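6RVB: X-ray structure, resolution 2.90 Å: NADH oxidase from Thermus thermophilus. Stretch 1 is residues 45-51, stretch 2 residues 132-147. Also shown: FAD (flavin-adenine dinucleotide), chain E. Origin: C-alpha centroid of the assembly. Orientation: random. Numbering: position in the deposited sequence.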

# COMPACT_ATOMS: atom_id res chain seq x y z
N GLY A 45 -13.18 -16.50 -3.41
CA GLY A 45 -12.94 -16.54 -4.83
C GLY A 45 -14.19 -16.85 -5.63
O GLY A 45 -14.17 -16.75 -6.89
N LEU A 46 -15.28 -17.21 -4.94
CA LEU A 46 -16.48 -17.60 -5.66
C LEU A 46 -16.97 -16.53 -6.66
O LEU A 46 -17.40 -16.84 -7.77
N PRO A 47 -16.91 -15.25 -6.29
CA PRO A 47 -17.49 -14.41 -7.31
C PRO A 47 -16.71 -14.39 -8.58
O PRO A 47 -17.31 -14.08 -9.61
N TYR A 48 -15.42 -14.74 -8.53
CA TYR A 48 -14.53 -14.73 -9.70
C TYR A 48 -14.73 -15.95 -10.61
O TYR A 48 -14.37 -15.93 -11.79
N VAL A 49 -15.37 -16.97 -10.06
CA VAL A 49 -15.68 -18.21 -10.77
C VAL A 49 -17.05 -18.04 -11.42
O VAL A 49 -17.13 -18.24 -12.60
N LEU A 50 -18.09 -17.72 -10.65
CA LEU A 50 -19.34 -17.16 -11.13
C LEU A 50 -19.19 -16.26 -12.39
O LEU A 50 -19.94 -16.44 -13.35
N SER A 51 -18.22 -15.35 -12.40
CA SER A 51 -18.16 -14.37 -13.43
C SER A 51 -17.52 -14.97 -14.65
O SER A 51 -17.46 -14.34 -15.71
N THR A 132 -28.22 -18.32 -2.46
CA THR A 132 -27.38 -17.81 -1.37
C THR A 132 -25.91 -18.05 -1.72
O THR A 132 -25.63 -18.93 -2.53
N LEU A 133 -24.97 -17.26 -1.25
CA LEU A 133 -23.58 -17.47 -1.76
C LEU A 133 -22.60 -17.59 -0.68
O LEU A 133 -22.02 -16.61 -0.29
N ARG A 134 -22.36 -18.81 -0.24
CA ARG A 134 -21.50 -19.03 0.92
C ARG A 134 -20.55 -20.22 0.75
O ARG A 134 -19.49 -20.23 1.31
N THR A 135 -20.90 -21.22 -0.03
CA THR A 135 -20.17 -22.49 -0.00
C THR A 135 -19.90 -22.97 -1.39
O THR A 135 -20.41 -22.40 -2.34
N MET A 136 -19.14 -24.05 -1.56
CA MET A 136 -18.84 -24.47 -2.93
C MET A 136 -20.10 -24.98 -3.54
O MET A 136 -20.32 -24.85 -4.70
N GLU A 137 -20.99 -25.52 -2.74
CA GLU A 137 -22.19 -26.07 -3.30
C GLU A 137 -23.03 -24.96 -3.84
O GLU A 137 -23.57 -25.08 -4.93
N ASP A 138 -23.16 -23.88 -3.08
CA ASP A 138 -23.84 -22.67 -3.59
C ASP A 138 -23.21 -22.25 -4.92
O ASP A 138 -23.90 -21.86 -5.85
N GLY A 139 -21.89 -22.34 -5.01
CA GLY A 139 -21.27 -22.07 -6.28
C GLY A 139 -21.79 -22.88 -7.44
O GLY A 139 -22.08 -22.32 -8.45
N GLU A 140 -21.81 -24.19 -7.29
CA GLU A 140 -22.31 -25.11 -8.28
C GLU A 140 -23.76 -24.73 -8.62
O GLU A 140 -24.11 -24.55 -9.76
N ARG A 141 -24.65 -24.64 -7.65
CA ARG A 141 -26.01 -24.24 -7.99
C ARG A 141 -26.04 -23.01 -8.91
O ARG A 141 -26.67 -23.03 -9.95
N LEU A 142 -25.37 -21.95 -8.50
CA LEU A 142 -25.43 -20.72 -9.20
C LEU A 142 -24.83 -20.90 -10.60
O LEU A 142 -25.26 -20.28 -11.58
N LEU A 143 -23.81 -21.72 -10.70
CA LEU A 143 -23.07 -21.85 -11.95
C LEU A 143 -23.94 -22.56 -13.04
O LEU A 143 -23.86 -22.28 -14.27
N LYS A 144 -24.81 -23.45 -12.56
CA LYS A 144 -25.83 -24.13 -13.32
C LYS A 144 -26.91 -23.22 -13.87
O LYS A 144 -27.23 -23.31 -15.07
N ALA A 145 -27.47 -22.36 -13.01
CA ALA A 145 -28.43 -21.28 -13.36
C ALA A 145 -27.98 -20.19 -14.31
O ALA A 145 -28.75 -19.72 -15.12
N LEU A 146 -26.75 -19.76 -14.14
CA LEU A 146 -26.25 -18.59 -14.75
C LEU A 146 -26.32 -18.52 -16.30
O LEU A 146 -26.76 -17.52 -16.89
N PRO A 147 -25.86 -19.56 -16.99
CA PRO A 147 -26.00 -19.40 -18.47
C PRO A 147 -27.46 -19.66 -18.74
O PRO A 147 -28.01 -20.57 -18.10

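Two helices of this NADH oxidase run nearly parallel, 20° between their N-to-C directions, with axes 10.3 Å apart at closest approach. No hydrogen bond crosses between the stretches, so the contact rests on apolar packing, 439 Å² counted over both sides. Its register is simple: L46 lies across from G139, and one turn later L50 lies across from L143.

Stretch 1 opens at G45, which makes no contact but accepts a backbone hydrogen bond from Y48. L46 is the first true plug. Its CA-to-CB bond points toward stretch 2, and an m, t rotamer carries its two methyls into stretch 2. CD1 of L46 meets CD2 of L133 at 3.9 Å and lies 3.8 Å from the backbone O of T135, while CD2 of L46 sits 4.4 Å from SD of M136 and 4.3 Å from CA of G139. The glycine makes this approach possible: a CB there would point toward stretch 1 and come within 3.2 Å of CD2 of L46, a tight fit. A large side chain on one helix thus faces bare backbone on the other.

P47 points sideways and contributes little, its CG 4.3 Å from CD1 of L133. The same ring also borders the cofactor, with CD of P47 3.8 Å from C7M of FAD. L133 joins both settings, since its side chain points toward stretch 1 while its backbone O lies 3.4 Å from C8M of FAD. Y48 takes no part in the contact; its side chain is out of reach of stretch 2.

V49, a t rotamer pointing sideways, touches L143, CG1 of V49 to CD2 of L143 at 4.1 Å. L50 does the most, with 108 Å² covered, the largest share of any residue here. Its CA-to-CB bond points sideways, yet the end of the side chain comes nearer, through chi angles of -98° and 27° that both fall between wells. CD2 of L50 reaches CD1 of L133 at 3.9 Å. CD1 of L50 packs 4.1 Å from CB of L142 and only 3.3 Å from CD1 of L143, a very short distance for two methyls. CG of L50 lies 4.0 Å from CD2 of L146. One leucine therefore links the loop before the second helix to residues near that helix's end. S51 points away and closes the stretch without touching its partner.

Several polar groups of stretch 2 bond to one another around the helix start. T135 is the N-cap, its OG1 accepting from N of D138 at 3.0 Å, and D138 answers with OD2, which accepts from N of R134 at 2.9 Å and weakly from N of T135 at 3.2 Å. OD1 of D138 is also salt-bridged to NH1 of R141 at 3.1 Å. R134 points away from stretch 1; O2' of FAD lies over one face of its guanidinium, and NE and NH1 are hydrogen-bonded elsewhere in the structure. The rule to read here is that mainly leucines fill the gap, while T135 and D138 bond around the helix start without a polar link to stretch 1.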

# COMPACT_ATOMS: atom_id res chain seq x y z
CB LEU A 46 -17.60 -18.07 -4.72
CG LEU A 46 -17.32 -19.35 -3.90
CD1 LEU A 46 -18.22 -19.36 -2.69
CD2 LEU A 46 -17.50 -20.59 -4.74
CB PRO A 47 -17.50 -13.07 -6.65
CG PRO A 47 -17.74 -13.42 -5.27
CD PRO A 47 -16.95 -14.59 -4.99
CB TYR A 48 -13.07 -14.47 -9.28
CG TYR A 48 -13.06 -13.17 -8.54
CD1 TYR A 48 -13.38 -11.97 -9.19
CD2 TYR A 48 -12.83 -13.14 -7.18
CE1 TYR A 48 -13.43 -10.81 -8.51
CE2 TYR A 48 -12.89 -11.94 -6.48
CZ TYR A 48 -13.21 -10.78 -7.16
OH TYR A 48 -13.32 -9.58 -6.47
CB VAL A 49 -15.60 -19.43 -9.81
CG1 VAL A 49 -16.21 -20.60 -10.38
CG2 VAL A 49 -14.25 -19.68 -9.55
CB LEU A 50 -19.98 -16.39 -9.99
CG LEU A 50 -21.02 -17.23 -9.32
CD1 LEU A 50 -20.76 -18.79 -9.43
CD2 LEU A 50 -21.23 -16.71 -7.94
CB SER A 51 -17.31 -13.22 -12.99
OG SER A 51 -15.95 -13.59 -13.09
CB THR A 132 -27.81 -18.58 -0.20
OG1 THR A 132 -28.40 -17.68 0.72
CG2 THR A 132 -26.68 -19.39 0.45
CB LEU A 133 -23.06 -16.29 -2.56
CG LEU A 133 -22.30 -16.67 -3.81
CD1 LEU A 133 -21.24 -15.63 -4.17
CD2 LEU A 133 -21.69 -17.98 -3.65
CB ARG A 134 -22.36 -19.20 2.16
CG ARG A 134 -21.68 -19.20 3.49
CD ARG A 134 -21.39 -17.79 3.91
NE ARG A 134 -20.31 -17.78 4.88
CZ ARG A 134 -19.54 -16.73 5.07
NH1 ARG A 134 -19.78 -15.58 4.36
NH2 ARG A 134 -18.57 -16.85 5.98
CB THR A 135 -21.03 -23.54 0.64
OG1 THR A 135 -22.15 -23.81 -0.22
CG2 THR A 135 -21.59 -23.05 1.89
CB MET A 136 -17.73 -25.48 -3.01
CG MET A 136 -16.45 -24.97 -2.45
SD MET A 136 -15.36 -24.29 -3.72
CE MET A 136 -15.28 -25.79 -4.77
CB GLU A 137 -22.94 -26.86 -2.25
CG GLU A 137 -22.34 -28.30 -1.93
CD GLU A 137 -21.06 -28.32 -1.00
OE1 GLU A 137 -20.73 -27.32 -0.28
OE2 GLU A 137 -20.37 -29.39 -1.02
CB ASP A 138 -23.74 -21.48 -2.62
CG ASP A 138 -24.47 -21.70 -1.35
OD1 ASP A 138 -25.45 -22.49 -1.38
OD2 ASP A 138 -24.09 -21.09 -0.32
CB GLU A 140 -22.25 -26.52 -7.74
CG GLU A 140 -20.93 -27.15 -7.76
CD GLU A 140 -20.83 -28.49 -6.92
OE1 GLU A 140 -19.85 -29.31 -7.09
OE2 GLU A 140 -21.71 -28.67 -6.06
CB ARG A 141 -26.83 -23.95 -6.71
CG ARG A 141 -26.96 -25.12 -5.79
CD ARG A 141 -28.05 -24.96 -4.76
NE ARG A 141 -27.94 -26.13 -3.90
CZ ARG A 141 -27.10 -26.24 -2.86
NH1 ARG A 141 -26.32 -25.20 -2.51
NH2 ARG A 141 -27.04 -27.37 -2.13
CB LEU A 142 -24.70 -19.60 -8.41
CG LEU A 142 -25.41 -18.37 -7.81
CD1 LEU A 142 -26.82 -18.43 -8.05
CD2 LEU A 142 -25.29 -18.32 -6.35
CB LEU A 143 -21.80 -22.58 -11.64
CG LEU A 143 -20.41 -22.18 -12.07
CD1 LEU A 143 -20.12 -20.67 -12.11
CD2 LEU A 143 -19.53 -22.86 -11.05
CB LYS A 144 -26.48 -25.12 -12.39
CG LYS A 144 -26.64 -26.51 -12.90
CD LYS A 144 -25.83 -27.55 -12.10
CE LYS A 144 -26.57 -28.08 -10.82
NZ LYS A 144 -25.61 -28.82 -9.85
CB ALA A 145 -28.86 -20.61 -12.15
CB LEU A 146 -24.87 -18.32 -14.18
CG LEU A 146 -24.48 -17.03 -13.47
CD1 LEU A 146 -25.68 -16.18 -13.05
CD2 LEU A 146 -23.64 -17.38 -12.29
CB PRO A 147 -25.16 -20.53 -19.01
CG PRO A 147 -25.27 -21.56 -17.90
CD PRO A 147 -25.40 -20.89 -16.58
PA FAD E . -16.46 -21.38 6.91
O1A FAD E . -17.94 -20.75 7.04
O2A FAD E . -15.49 -20.99 5.76
O5B FAD E . -16.53 -23.05 6.91
C5B FAD E . -17.29 -23.81 7.91
C4B FAD E . -17.55 -25.24 7.45
O4B FAD E . -17.69 -26.02 8.63
C3B FAD E . -18.77 -25.35 6.55
O3B FAD E . -18.45 -25.84 5.20
C2B FAD E . -19.56 -26.34 7.29
O2B FAD E . -19.93 -27.21 6.22
C1B FAD E . -18.62 -26.98 8.36
N9A FAD E . -19.43 -27.31 9.57
C8A FAD E . -20.37 -26.51 10.19
N7A FAD E . -21.06 -27.16 11.16
C5A FAD E . -20.55 -28.42 11.21
C6A FAD E . -20.84 -29.61 12.05
N6A FAD E . -21.79 -29.47 13.03
N1A FAD E . -20.13 -30.74 11.79
C2A FAD E . -19.16 -30.76 10.80
N3A FAD E . -18.81 -29.73 9.96
C4A FAD E . -19.48 -28.54 10.15
N1 FAD E . -12.94 -12.88 3.44
C2 FAD E . -11.92 -11.98 3.23
O2 FAD E . -11.05 -11.78 4.12
N3 FAD E . -11.85 -11.33 2.05
C4 FAD E . -12.72 -11.54 1.00
O4 FAD E . -12.65 -10.93 -0.14
C4X FAD E . -13.82 -12.54 1.17
N5 FAD E . -14.69 -12.77 0.12
C5X FAD E . -15.70 -13.68 0.34
C6 FAD E . -16.63 -13.95 -0.70
C7 FAD E . -17.66 -14.89 -0.51
C7M FAD E . -18.62 -15.13 -1.64
C8 FAD E . -17.78 -15.64 0.80
C8M FAD E . -18.87 -16.66 1.06
C9 FAD E . -16.88 -15.37 1.84
C9A FAD E . -15.82 -14.42 1.69
N10 FAD E . -14.88 -14.19 2.77
C10 FAD E . -13.87 -13.23 2.51
C1' FAD E . -14.99 -14.84 4.10
C2' FAD E . -14.52 -16.26 4.18
O2' FAD E . -15.39 -17.12 3.46
C3' FAD E . -14.58 -16.74 5.60
O3' FAD E . -14.16 -15.71 6.48
C4' FAD E . -13.62 -17.95 5.63
O4' FAD E . -13.90 -19.03 4.67
C5' FAD E . -13.38 -18.45 7.07
O5' FAD E . -14.35 -19.40 7.51
P FAD E . -14.14 -20.52 8.66
O1P FAD E . -13.02 -21.47 8.29
O2P FAD E . -14.40 -20.15 10.14
O3P FAD E . -15.53 -21.27 8.30